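Local coordinates for putative cell adhesion protein (PDB 3LIU) that probably serves as a fimbrial subunit that assembles into pili and so mediates cell adhesion, as in the FimA/Mfa1 fimbrillin family, at residues A[21-26]-A[169-174]; A[85-90]-A[127-132]; A[108-113]-A[213-218]. All blocks are in the same frame, centred on the assembly; numbering follows the deposited sequence. Where two conformers were deposited one is given.

Contact 1 of 3, residues A[21-26]-A[169-174]; sequences LAIKSE and VPLVRD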
ATOM      1  N   LEU A  21      -5.781 -19.017 -17.701  1.00 12.35           N
ATOM      2  CA  LEU A  21      -6.135 -17.638 -17.338  1.00 17.50           C
ATOM      3  C   LEU A  21      -4.989 -16.712 -17.728  1.00 18.26           C
ATOM      4  O   LEU A  21      -3.854 -17.059 -17.517  1.00 22.25           O
ATOM      5  CB  LEU A  21      -6.485 -17.575 -15.836  1.00 16.55           C
ATOM      6  CG  LEU A  21      -7.050 -16.271 -15.273  1.00 22.73           C
ATOM      7  CD1 LEU A  21      -8.034 -16.543 -14.136  1.00 18.35           C
ATOM      8  CD2 LEU A  21      -5.941 -15.307 -14.837  1.00 22.27           C
ATOM      9  N   ALA A  22      -5.288 -15.568 -18.353  1.00 19.21           N
ATOM     10  CA  ALA A  22      -4.272 -14.586 -18.723  1.00 16.44           C
ATOM     11  C   ALA A  22      -4.489 -13.264 -17.977  1.00 17.06           C
ATOM     12  O   ALA A  22      -5.646 -12.781 -17.875  1.00 18.89           O
ATOM     13  CB  ALA A  22      -4.266 -14.388 -20.212  1.00 14.84           C
ATOM     14  N   ILE A  23      -3.411 -12.702 -17.406  1.00 14.44           N
ATOM     15  CA  ILE A  23      -3.498 -11.376 -16.715  1.00 17.91           C
ATOM     16  C   ILE A  23      -2.772 -10.267 -17.474  1.00 20.35           C
ATOM     17  O   ILE A  23      -1.789 -10.517 -18.215  1.00 20.68           O
ATOM     18  CB  ILE A  23      -2.991 -11.443 -15.244  1.00 19.11           C
ATOM     19  CG1 ILE A  23      -1.474 -11.698 -15.189  1.00 23.66           C
ATOM     20  CG2 ILE A  23      -3.748 -12.575 -14.482  1.00 21.38           C
ATOM     21  CD1 ILE A  23      -0.577 -10.454 -15.303  1.00 24.58           C
ATOM     22  N   LYS A  24      -3.264  -9.046 -17.324  1.00 20.54           N
ATOM     23  CA  LYS A  24      -2.632  -7.893 -17.943  1.00 25.84           C
ATOM     24  C   LYS A  24      -1.403  -7.500 -17.139  1.00 29.64           C
ATOM     25  O   LYS A  24      -1.464  -7.435 -15.915  1.00 29.43           O
ATOM     26  CB  LYS A  24      -3.595  -6.719 -17.993  1.00 26.64           C
ATOM     27  CG  LYS A  24      -3.123  -5.556 -18.842  1.00 30.66           C
ATOM     28  CD  LYS A  24      -3.893  -4.265 -18.467  1.00 39.31           C
ATOM     29  CE  LYS A  24      -5.317  -4.282 -19.007  1.00 44.81           C
ATOM     30  NZ  LYS A  24      -6.219  -3.335 -18.285  1.00 53.70           N
ATOM     31  N   SER A  25      -0.292  -7.237 -17.831  1.00 34.78           N
ATOM     32  CA  SER A  25       1.002  -7.000 -17.177  1.00 39.19           C
ATOM     33  C   SER A  25       1.649  -5.710 -17.700  1.00 43.03           C
ATOM     34  O   SER A  25       1.606  -5.445 -18.910  1.00 45.53           O
ATOM     35  CB  SER A  25       1.945  -8.196 -17.433  1.00 40.53           C
ATOM     36  OG  SER A  25       2.872  -8.360 -16.371  1.00 44.26           O
ATOM     37  N   GLU A  26       2.272  -4.941 -16.798  1.00 44.88           N
ATOM     38  CA  GLU A  26       2.926  -3.653 -17.147  1.00 46.41           C
ATOM     39  C   GLU A  26       4.400  -3.816 -17.576  1.00 46.86           C
ATOM     40  O   GLU A  26       5.284  -4.164 -16.774  1.00 44.70           O
ATOM     41  CB  GLU A  26       2.818  -2.666 -15.965  1.00 47.27           C
ATOM     42  CG  GLU A  26       1.440  -2.654 -15.283  1.00 48.91           C
ATOM     43  CD  GLU A  26       1.165  -1.379 -14.501  1.00 60.86           C
ATOM     44  OE1 GLU A  26       2.117  -0.696 -14.036  1.00 64.51           O
ATOM     45  OE2 GLU A  26      -0.031  -1.058 -14.346  1.00 66.56           O
ATOM     46  N   VAL A 169      -6.907 -10.242 -17.606  1.00 13.67           N
ATOM     47  CA  VAL A 169      -7.449  -9.820 -16.304  1.00 16.15           C
ATOM     48  C   VAL A 169      -6.538  -8.783 -15.665  1.00 14.46           C
ATOM     49  O   VAL A 169      -5.350  -9.044 -15.477  1.00 13.55           O
ATOM     50  CB  VAL A 169      -7.632 -10.979 -15.336  1.00 15.17           C
ATOM     51  CG1 VAL A 169      -8.389 -10.500 -14.054  1.00  9.90           C
ATOM     52  CG2 VAL A 169      -8.364 -12.104 -16.059  1.00 13.04           C
ATOM     53  N   PRO A 170      -7.076  -7.578 -15.383  1.00 15.80           N
ATOM     54  CA  PRO A 170      -6.253  -6.562 -14.699  1.00 15.15           C
ATOM     55  C   PRO A 170      -6.043  -6.907 -13.239  1.00 13.57           C
ATOM     56  O   PRO A 170      -6.908  -7.535 -12.612  1.00 14.03           O
ATOM     57  CB  PRO A 170      -7.062  -5.248 -14.836  1.00 16.11           C
ATOM     58  CG  PRO A 170      -8.384  -5.607 -15.304  1.00 16.91           C
ATOM     59  CD  PRO A 170      -8.445  -7.104 -15.633  1.00 16.03           C
ATOM     60  N   LEU A 171      -4.869  -6.561 -12.735  1.00 14.13           N
ATOM     61  CA  LEU A 171      -4.526  -6.733 -11.324  1.00 14.57           C
ATOM     62  C   LEU A 171      -4.276  -5.364 -10.741  1.00 17.60           C
ATOM     63  O   LEU A 171      -3.763  -4.502 -11.435  1.00 15.16           O
ATOM     64  CB  LEU A 171      -3.303  -7.629 -11.149  1.00 16.18           C
ATOM     65  CG  LEU A 171      -3.344  -9.040 -11.739  1.00 18.36           C
ATOM     66  CD1 LEU A 171      -2.004  -9.764 -11.443  1.00 13.92           C
ATOM     67  CD2 LEU A 171      -4.580  -9.833 -11.289  1.00 13.38           C
ATOM     68  N   VAL A 172      -4.667  -5.162  -9.480  1.00 14.58           N
ATOM     69  CA  VAL A 172      -4.417  -3.931  -8.770  1.00 12.38           C
ATOM     70  C   VAL A 172      -3.582  -4.192  -7.538  1.00 13.26           C
ATOM     71  O   VAL A 172      -3.900  -5.072  -6.753  1.00 13.55           O
ATOM     72  CB  VAL A 172      -5.721  -3.222  -8.371  1.00 14.43           C
ATOM     73  CG1 VAL A 172      -5.396  -1.899  -7.614  1.00 12.37           C
ATOM     74  CG2 VAL A 172      -6.554  -2.961  -9.600  1.00  6.54           C
ATOM     75  N   ARG A 173      -2.520  -3.414  -7.366  1.00 13.54           N
ATOM     76  CA  ARG A 173      -1.621  -3.608  -6.223  1.00 15.27           C
ATOM     77  C   ARG A 173      -2.373  -3.476  -4.905  1.00 11.97           C
ATOM     78  O   ARG A 173      -3.332  -2.737  -4.809  1.00 11.16           O
ATOM     79  CB  ARG A 173      -0.469  -2.615  -6.235  1.00 13.84           C
ATOM     80  CG  ARG A 173       0.502  -2.758  -7.393  1.00 14.38           C
ATOM     81  CD  ARG A 173       1.614  -1.704  -7.278  1.00 16.35           C
ATOM     82  NE  ARG A 173       2.504  -1.646  -8.448  1.00 15.62           N
ATOM     83  CZ  ARG A 173       2.223  -1.052  -9.617  1.00 18.89           C
ATOM     84  NH1 ARG A 173       1.068  -0.483  -9.825  1.00  9.81           N
ATOM     85  NH2 ARG A 173       3.116  -1.038 -10.607  1.00 16.58           N
ATOM     86  N   ASP A 174      -1.899  -4.198  -3.897  1.00 11.85           N
ATOM     87  CA  ASP A 174      -2.470  -4.169  -2.575  1.00 12.53           C
ATOM     88  C   ASP A 174      -1.714  -3.147  -1.676  1.00 13.79           C
ATOM     89  O   ASP A 174      -2.081  -2.964  -0.529  1.00 14.84           O
ATOM     90  CB  ASP A 174      -2.421  -5.578  -1.947  1.00 15.31           C
ATOM     91  CG  ASP A 174      -3.520  -6.537  -2.475  1.00 17.81           C
ATOM     92  OD1 ASP A 174      -4.296  -6.204  -3.394  1.00 13.10           O
ATOM     93  OD2 ASP A 174      -3.616  -7.666  -1.924  1.00 12.49           O
TER
HETATM   94  O   HOH W   1      -2.661  -5.657 -14.493  1.00 34.02           O

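Contact 2 of 3, residues A[85-90]-A[127-132]; sequences HVVVVA and MSSKVL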
ATOM      1  N   HIS A  85     -17.099 -18.209  -9.160  1.00 14.65           N
ATOM      2  CA  HIS A  85     -16.483 -16.947  -8.837  1.00 14.25           C
ATOM      3  C   HIS A  85     -14.967 -17.169  -8.758  1.00 15.43           C
ATOM      4  O   HIS A  85     -14.512 -18.098  -8.113  1.00 19.10           O
ATOM      5  CB  HIS A  85     -17.056 -16.397  -7.553  1.00 16.73           C
ATOM      6  CG  HIS A  85     -18.460 -15.901  -7.685  1.00 22.71           C
ATOM      7  ND1 HIS A  85     -19.499 -16.405  -6.940  1.00 29.92           N
ATOM      8  CD2 HIS A  85     -18.999 -14.953  -8.488  1.00 32.80           C
ATOM      9  CE1 HIS A  85     -20.617 -15.788  -7.271  1.00 32.30           C
ATOM     10  NE2 HIS A  85     -20.345 -14.910  -8.218  1.00 32.10           N
ATOM     11  N   VAL A  86     -14.215 -16.344  -9.485  1.00 13.88           N
ATOM     12  CA  VAL A  86     -12.776 -16.514  -9.682  1.00 10.88           C
ATOM     13  C   VAL A  86     -12.081 -15.235  -9.275  1.00 12.90           C
ATOM     14  O   VAL A  86     -12.505 -14.164  -9.665  1.00 13.05           O
ATOM     15  CB  VAL A  86     -12.480 -16.781 -11.156  1.00 11.78           C
ATOM     16  CG1 VAL A  86     -11.006 -16.928 -11.414  1.00 10.68           C
ATOM     17  CG2 VAL A  86     -13.254 -18.015 -11.633  1.00  9.03           C
ATOM     18  N   VAL A  87     -11.012 -15.376  -8.497  1.00 14.24           N
ATOM     19  CA  VAL A  87     -10.170 -14.258  -8.106  0.50 12.42           C
ATOM     20  C   VAL A  87      -8.694 -14.664  -8.258  1.00 14.41           C
ATOM     21  O   VAL A  87      -8.310 -15.812  -8.023  1.00 13.91           O
ATOM     22  CB  VAL A  87     -10.517 -13.743  -6.671  0.50 11.65           C
ATOM     23  CG1 VAL A  87     -10.582 -14.896  -5.650  0.50  6.02           C
ATOM     24  CG2 VAL A  87      -9.530 -12.650  -6.213  0.50 11.22           C
ATOM     25  N   VAL A  88      -7.872 -13.718  -8.676  1.00 15.81           N
ATOM     26  CA  VAL A  88      -6.487 -13.968  -8.936  1.00 14.43           C
ATOM     27  C   VAL A  88      -5.678 -13.079  -8.024  1.00 14.87           C
ATOM     28  O   VAL A  88      -5.936 -11.870  -7.934  1.00 12.25           O
ATOM     29  CB  VAL A  88      -6.162 -13.623 -10.398  1.00 17.75           C
ATOM     30  CG1 VAL A  88      -4.675 -13.880 -10.726  1.00 19.10           C
ATOM     31  CG2 VAL A  88      -7.082 -14.409 -11.311  1.00 18.76           C
ATOM     32  N   VAL A  89      -4.680 -13.677  -7.374  1.00 12.53           N
ATOM     33  CA  VAL A  89      -3.739 -12.970  -6.547  1.00  9.07           C
ATOM     34  C   VAL A  89      -2.327 -13.159  -7.096  1.00 11.44           C
ATOM     35  O   VAL A  89      -1.843 -14.274  -7.252  1.00 13.00           O
ATOM     36  CB  VAL A  89      -3.784 -13.464  -5.059  1.00 11.71           C
ATOM     37  CG1 VAL A  89      -2.657 -12.749  -4.217  1.00  9.19           C
ATOM     38  CG2 VAL A  89      -5.172 -13.201  -4.435  1.00  7.70           C
ATOM     39  N   ALA A  90      -1.637 -12.068  -7.354  1.00 11.16           N
ATOM     40  CA  ALA A  90      -0.220 -12.120  -7.749  1.00 11.87           C
ATOM     41  C   ALA A  90       0.695 -11.997  -6.552  1.00 11.43           C
ATOM     42  O   ALA A  90       0.460 -11.175  -5.651  1.00  8.64           O
ATOM     43  CB  ALA A  90       0.120 -10.993  -8.772  1.00  8.74           C
HETATM   44  N   MSE A 127      -0.703  -8.276  -5.535  1.00 13.22           N
HETATM   45  CA  MSE A 127      -1.757  -7.610  -6.334  1.00 12.13           C
HETATM   46  C   MSE A 127      -2.954  -8.554  -6.454  1.00 12.71           C
HETATM   47  O   MSE A 127      -2.780  -9.770  -6.390  1.00 14.62           O
HETATM   48  CB  MSE A 127      -1.256  -7.339  -7.772  1.00 11.61           C
HETATM   49  CG  MSE A 127       0.014  -6.581  -7.873  1.00 13.93           C
HETATM   50 SE   MSE A 127       0.927  -7.038  -9.513  0.75 16.18          SE
HETATM   51  CE  MSE A 127       2.592  -6.047  -9.166  1.00 19.02           C
ATOM     52  N   SER A 128      -4.138  -8.014  -6.688  1.00 11.52           N
ATOM     53  CA  SER A 128      -5.315  -8.843  -6.912  1.00 12.50           C
ATOM     54  C   SER A 128      -6.227  -8.305  -7.983  1.00 11.13           C
ATOM     55  O   SER A 128      -6.252  -7.129  -8.234  1.00 11.75           O
ATOM     56  CB  SER A 128      -6.154  -8.966  -5.649  1.00 14.54           C
ATOM     57  OG  SER A 128      -6.374  -7.698  -5.065  1.00  9.28           O
ATOM     58  N   SER A 129      -6.988  -9.214  -8.574  1.00 12.49           N
ATOM     59  CA  SER A 129      -8.097  -8.899  -9.460  1.00 13.70           C
ATOM     60  C   SER A 129      -9.358  -8.695  -8.658  1.00 11.40           C
ATOM     61  O   SER A 129      -9.383  -8.935  -7.464  1.00  9.25           O
ATOM     62  CB  SER A 129      -8.312 -10.065 -10.421  1.00 10.77           C
ATOM     63  OG  SER A 129      -8.965 -11.171  -9.790  1.00 11.49           O
ATOM     64  N   LYS A 130     -10.408  -8.264  -9.330  1.00 12.67           N
ATOM     65  CA  LYS A 130     -11.748  -8.277  -8.734  1.00 13.33           C
ATOM     66  C   LYS A 130     -12.262  -9.682  -8.766  1.00 12.48           C
ATOM     67  O   LYS A 130     -11.625 -10.560  -9.367  1.00 11.80           O
ATOM     68  CB  LYS A 130     -12.681  -7.382  -9.519  1.00 15.98           C
ATOM     69  CG  LYS A 130     -13.138  -7.925 -10.894  1.00 18.32           C
ATOM     70  CD  LYS A 130     -14.198  -6.987 -11.503  1.00 24.57           C
ATOM     71  CE  LYS A 130     -14.397  -7.161 -13.014  1.00 28.68           C
ATOM     72  NZ  LYS A 130     -15.706  -6.518 -13.364  1.00 36.15           N
ATOM     73  N   VAL A 131     -13.434  -9.907  -8.177  1.00 10.44           N
ATOM     74  CA  VAL A 131     -14.064 -11.207  -8.267  1.00 13.45           C
ATOM     75  C   VAL A 131     -14.808 -11.331  -9.597  1.00 14.60           C
ATOM     76  O   VAL A 131     -15.631 -10.486  -9.896  1.00 13.94           O
ATOM     77  CB  VAL A 131     -15.038 -11.465  -7.080  1.00 16.02           C
ATOM     78  CG1 VAL A 131     -15.761 -12.784  -7.246  1.00 15.46           C
ATOM     79  CG2 VAL A 131     -14.278 -11.463  -5.742  1.00 14.49           C
ATOM     80  N   LEU A 132     -14.476 -12.358 -10.381  1.00 12.06           N
ATOM     81  CA  LEU A 132     -15.066 -12.601 -11.707  1.00 16.79           C
ATOM     82  C   LEU A 132     -16.194 -13.596 -11.592  1.00 16.66           C
ATOM     83  O   LEU A 132     -16.146 -14.507 -10.765  1.00 18.81           O
ATOM     84  CB  LEU A 132     -14.006 -13.167 -12.687  1.00 16.78           C
ATOM     85  CG  LEU A 132     -12.680 -12.390 -12.748  1.00 20.42           C
ATOM     86  CD1 LEU A 132     -11.641 -13.032 -13.677  1.00 20.89           C
ATOM     87  CD2 LEU A 132     -12.964 -11.001 -13.207  1.00 19.65           C
TER

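Contact 3 of 3, residues A[108-113]-A[213-218]; sequences DFIETT and SVASTE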
ATOM      1  N   ASP A 108     -13.817 -15.880   2.608  1.00 11.01           N
ATOM      2  CA  ASP A 108     -12.591 -16.235   3.367  1.00 13.44           C
ATOM      3  C   ASP A 108     -11.342 -16.059   2.503  1.00 12.87           C
ATOM      4  O   ASP A 108     -10.313 -15.624   3.000  1.00 10.14           O
ATOM      5  CB  ASP A 108     -12.636 -17.661   3.952  1.00 10.90           C
ATOM      6  CG  ASP A 108     -13.663 -17.782   5.091  1.00 17.00           C
ATOM      7  OD1 ASP A 108     -13.529 -16.976   5.998  1.00 16.10           O
ATOM      8  OD2 ASP A 108     -14.596 -18.639   5.086  1.00 15.33           O
ATOM      9  N   PHE A 109     -11.453 -16.347   1.203  1.00 12.67           N
ATOM     10  CA  PHE A 109     -10.295 -16.203   0.314  1.00 11.68           C
ATOM     11  C   PHE A 109      -9.858 -14.725   0.312  1.00 12.04           C
ATOM     12  O   PHE A 109      -8.741 -14.411   0.675  1.00 10.39           O
ATOM     13  CB  PHE A 109     -10.627 -16.756  -1.084  1.00 13.26           C
ATOM     14  CG  PHE A 109      -9.491 -16.691  -2.071  1.00 10.63           C
ATOM     15  CD1 PHE A 109      -9.220 -15.522  -2.767  1.00 10.19           C
ATOM     16  CD2 PHE A 109      -8.756 -17.811  -2.358  1.00 10.43           C
ATOM     17  CE1 PHE A 109      -8.158 -15.453  -3.681  1.00 11.58           C
ATOM     18  CE2 PHE A 109      -7.732 -17.773  -3.263  1.00  9.36           C
ATOM     19  CZ  PHE A 109      -7.424 -16.575  -3.926  1.00 10.44           C
ATOM     20  N   ILE A 110     -10.758 -13.820  -0.032  1.00 12.28           N
ATOM     21  CA  ILE A 110     -10.376 -12.422  -0.291  1.00 14.56           C
ATOM     22  C   ILE A 110     -10.050 -11.682   1.031  1.00 13.64           C
ATOM     23  O   ILE A 110      -9.279 -10.720   1.044  1.00 13.36           O
ATOM     24  CB  ILE A 110     -11.439 -11.644  -1.146  1.00 13.02           C
ATOM     25  CG1 ILE A 110     -12.704 -11.364  -0.334  1.00 11.46           C
ATOM     26  CG2 ILE A 110     -11.737 -12.403  -2.444  1.00 10.02           C
ATOM     27  CD1 ILE A 110     -13.782 -10.467  -1.108  1.00 13.59           C
ATOM     28  N   GLU A 111     -10.645 -12.152   2.130  1.00 13.80           N
ATOM     29  CA  GLU A 111     -10.350 -11.639   3.490  1.00 13.09           C
ATOM     30  C   GLU A 111      -9.048 -12.156   4.086  1.00 11.09           C
ATOM     31  O   GLU A 111      -8.684 -11.712   5.175  1.00  8.83           O
ATOM     32  CB  GLU A 111     -11.504 -11.949   4.457  1.00 13.93           C
ATOM     33  CG  GLU A 111     -12.762 -11.111   4.200  1.00 15.95           C
ATOM     34  CD  GLU A 111     -12.577  -9.654   4.693  1.00 33.02           C
ATOM     35  OE1 GLU A 111     -11.804  -9.374   5.653  1.00 30.84           O
ATOM     36  OE2 GLU A 111     -13.188  -8.770   4.091  1.00 35.33           O
ATOM     37  N   THR A 112      -8.364 -13.085   3.423  1.00 10.77           N
ATOM     38  CA  THR A 112      -7.081 -13.553   3.881  1.00 13.20           C
ATOM     39  C   THR A 112      -6.119 -12.397   4.211  1.00 12.75           C
ATOM     40  O   THR A 112      -5.988 -11.457   3.449  1.00 12.54           O
ATOM     41  CB  THR A 112      -6.413 -14.494   2.858  1.00 14.81           C
ATOM     42  OG1 THR A 112      -7.259 -15.608   2.643  1.00  9.85           O
ATOM     43  CG2 THR A 112      -5.099 -15.004   3.379  1.00 11.40           C
ATOM     44  N   THR A 113      -5.491 -12.458   5.382  1.00 11.29           N
ATOM     45  CA  THR A 113      -4.658 -11.357   5.847  1.00 11.53           C
ATOM     46  C   THR A 113      -3.260 -11.459   5.236  1.00 10.71           C
ATOM     47  O   THR A 113      -2.617 -12.493   5.357  1.00 11.80           O
ATOM     48  CB  THR A 113      -4.561 -11.330   7.367  1.00 14.70           C
ATOM     49  OG1 THR A 113      -5.875 -11.095   7.901  1.00 12.63           O
ATOM     50  CG2 THR A 113      -3.609 -10.183   7.815  1.00 10.94           C
ATOM     51  N   SER A 213      -6.439  -7.050   3.863  1.00 10.49           N
ATOM     52  CA  SER A 213      -7.077  -8.145   3.101  1.00 10.62           C
ATOM     53  C   SER A 213      -6.314  -8.309   1.756  1.00 11.51           C
ATOM     54  O   SER A 213      -5.731  -7.358   1.255  1.00 10.26           O
ATOM     55  CB  SER A 213      -8.561  -7.821   2.838  1.00 10.49           C
ATOM     56  OG  SER A 213      -9.274  -7.846   4.050  1.00  8.27           O
ATOM     57  N   VAL A 214      -6.344  -9.500   1.178  1.00 11.30           N
ATOM     58  CA  VAL A 214      -5.616  -9.763  -0.048  1.00  8.64           C
ATOM     59  C   VAL A 214      -6.350  -9.212  -1.292  1.00 10.68           C
ATOM     60  O   VAL A 214      -5.710  -8.861  -2.270  1.00 13.13           O
ATOM     61  CB  VAL A 214      -5.281 -11.260  -0.208  1.00 12.30           C
ATOM     62  CG1 VAL A 214      -6.518 -12.110  -0.531  1.00 11.64           C
ATOM     63  CG2 VAL A 214      -4.176 -11.443  -1.250  1.00  7.45           C
ATOM     64  N   ALA A 215      -7.677  -9.172  -1.261  1.00  9.31           N
ATOM     65  CA  ALA A 215      -8.446  -8.766  -2.438  1.00 11.03           C
ATOM     66  C   ALA A 215      -9.775  -8.187  -2.018  1.00 11.69           C
ATOM     67  O   ALA A 215     -10.207  -8.408  -0.871  1.00  8.71           O
ATOM     68  CB  ALA A 215      -8.616  -9.932  -3.378  1.00  6.12           C
ATOM     69  N   SER A 216     -10.384  -7.427  -2.945  1.00 11.01           N
ATOM     70  CA  SER A 216     -11.713  -6.876  -2.828  1.00 13.53           C
ATOM     71  C   SER A 216     -12.647  -7.441  -3.903  1.00 12.86           C
ATOM     72  O   SER A 216     -12.209  -7.859  -4.985  1.00 12.45           O
ATOM     73  CB  SER A 216     -11.678  -5.348  -2.957  1.00 13.71           C
ATOM     74  OG  SER A 216     -11.203  -4.977  -4.228  1.00 10.74           O
ATOM     75  N   THR A 217     -13.946  -7.402  -3.622  1.00 12.60           N
ATOM     76  CA  THR A 217     -14.953  -7.880  -4.559  1.00 12.53           C
ATOM     77  C   THR A 217     -14.958  -7.090  -5.857  1.00 14.37           C
ATOM     78  O   THR A 217     -14.979  -7.658  -6.977  1.00 12.75           O
ATOM     79  CB  THR A 217     -16.363  -7.787  -3.950  1.00 16.50           C
ATOM     80  OG1 THR A 217     -16.440  -8.690  -2.850  1.00 15.89           O
ATOM     81  CG2 THR A 217     -17.374  -8.176  -4.958  1.00 14.75           C
ATOM     82  N   GLU A 218     -14.921  -5.775  -5.706  1.00 14.07           N
ATOM     83  CA  GLU A 218     -14.877  -4.890  -6.838  1.00 15.68           C
ATOM     84  C   GLU A 218     -13.426  -4.569  -7.225  1.00 14.30           C
ATOM     85  O   GLU A 218     -12.464  -4.715  -6.445  1.00 14.17           O
ATOM     86  CB  GLU A 218     -15.675  -3.602  -6.561  1.00 16.38           C
ATOM     87  CG  GLU A 218     -17.136  -3.800  -6.077  1.00 22.19           C
ATOM     88  CD  GLU A 218     -17.981  -4.639  -7.029  1.00 35.22           C
ATOM     89  OE1 GLU A 218     -17.772  -4.522  -8.258  1.00 41.74           O
ATOM     90  OE2 GLU A 218     -18.859  -5.407  -6.552  1.00 36.68           O
TER
HETATM   91  O   HOH W   2     -12.151  -7.957   0.952  1.00 20.81           O

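Contact 1 of 3, residues A[21-26]-A[169-174]
Val169 is gripped at both ends of its backbone by the end of strand 16-24. Val169 N points its hydrogen almost straight at Ala22 O (2.8 Å, 175°), onto a lone pair in the carbonyl plane. Val169 O takes the hydrogen of Lys24 N at 2.8 Å, from above the carbonyl plane. Ile23, lying between these two bonds, forms the single beta bridge and sets its CA 3.2 Å from Val169 O as a CA-H...O contact. Around this bridge the side chains touch by their branch ends: Leu21 CD2 crosses Val169 CG2 at about a right angle, and Ile23, with CG1 in the crowded position between backbone N and carbonyl carbon (chi1 68°), brings its CD1 within 4.2 Å of Leu171 CD1 in the same crossed manner. Past the bridge the chains splay apart and a water spans them, donating to Lys24 O (2.6 Å) and accepting from Leu171 N. Farther out, Glu26 OE1, whose position is less certain, meets Arg173 NH2 tip to tip in a long salt bridge of 3.6 Å; the guanidinium is held more firmly by Asn357, Asp40 and Trp392. In this beta-rich domain of the FimA family, strands 71-80 and 141-144 pair with strand 16-24, the latter through Ile144 and Ala22, while strands 82-90 (Val86, Val88, Ala90) and 127-136 (Met127, Ser129) pack against Leu21, Ile23, Val169 and Leu171.

Contact 2 of 3, residues A[85-90]-A[127-132]
Ala90 and Met127, a selenomethionine, form a hydrogen-bonded antiparallel pair at one end of the contact. Ala90 N reaches Met127 O at 2.7 Å, from above the carbonyl plane, and Met127 N returns a bond to a lone pair of Ala90 O. Ala90 CB and Met127 CB touch on the same face at 4.0 Å. In the next, non-hydrogen-bonded pair, Val89 and Ser128 turn to the other face, where Ser128 OG bonds Asp174 and Val214 O. Beyond it Ser129 N bonds Val88 O nearly along the C=O axis, but the partner of Val88 N is a side chain: Ser129 OG accepts it at 3.0 Å while giving its own proton to Lys130 O at 2.8 Å. This is possible because OG sits in the crowded position between backbone N and carbonyl carbon (chi1 76°). The hydroxyl thus stands in for a strand carbonyl where the ladder shifts by one residue, an interruption in strand 127-136 of the FimA-family beta domain. An alanine here would probably leave Val88 N without this acceptor and Lys130 O without this donor. Pairing resumes at Val86 and Leu132, joined by Leu132 N to Val86 O (2.8 Å, 173°) and the reciprocal bond. Packing is slacker toward the partly exposed Lys130 and Val131: Lys130 turns away from strand 82-90, and Val131 CG2 stays 4.5 Å from CB of the buried Val87. His85, also partly exposed, is held closer, its CB 3.9 Å from Val131 CG1 and Leu132 O at the edge of its ring.

Contact 3 of 3, residues A[108-113]-A[213-218]
Segment 108-113, on helix 106-110, runs against a loop that leaves strand 193-213, and the backbones come closest where Ile110 and Ala215 lie side by side, CA atoms 4.7 Å apart. Ile110 O is the shared acceptor: Ala215 N bonds it at 3.2 Å on a lone pair, and Val214 N adds a weak, bent bond from the neighbouring peptide. Just beyond, Thr112 O receives a CA-H...O contact from Ser213, and Thr113 and Ser213 form a non-hydrogen-bonded antiparallel bridge. Among the side chains Ile110 carries most of the packing. With CG1 in the crowded position (chi1 71°) and the chain then extended, Ile110 CD1 runs out obliquely to Thr217 OG1 at 3.6 Å, while CB and CG2 lie against Ala215 CB. Val214, turned toward 108-113, puts CG1 3.4 Å from Phe109 O and against the CB of Thr112; Leu100 and Val89 touch its side chain too. Phe109 itself leans on Val87 and Val89 of strand 82-90. Glu111 bends back at chi2 (-75°), bringing OE1 near Ser213 OG, and Lys225 ties the pair together by a salt bridge to the carboxylate and a hydrogen bond to the hydroxyl. Ile110 O and Ala215 O, both acceptors, lie 3.1 Å apart without a bond, a repulsion probably eased by a water that donates to Ala215 O at 2.7 Å and weakly to Glu111 OE2. Ala215 N is thus satisfied by Ile110 O, which Val214 N reaches only weakly, whereas the lysine's charge would probably favour an ionised Glu111 at the exposed margin.

In the fold
From the N terminus, strand 16-24 is joined by contact 1 to 169-174, closing a loop of 142 residues. Contact 2 is nested inside it, closing a shorter loop of 36 residues that contains both helices, 94-101 and 106-110. Contact 3 starts within that shorter loop at 108-113 but ends at 213-218, past both closures, so it crosses contacts 1 and 2. Ser128 joins all three: its O probably accepts from Val172 N, and its hydroxyl reaches both other contacts. Another probable bond, Val131 N to Thr217 O, ties the interrupted strand 127-136 to the loop following strand 193-213, which belongs to the other large group of strands.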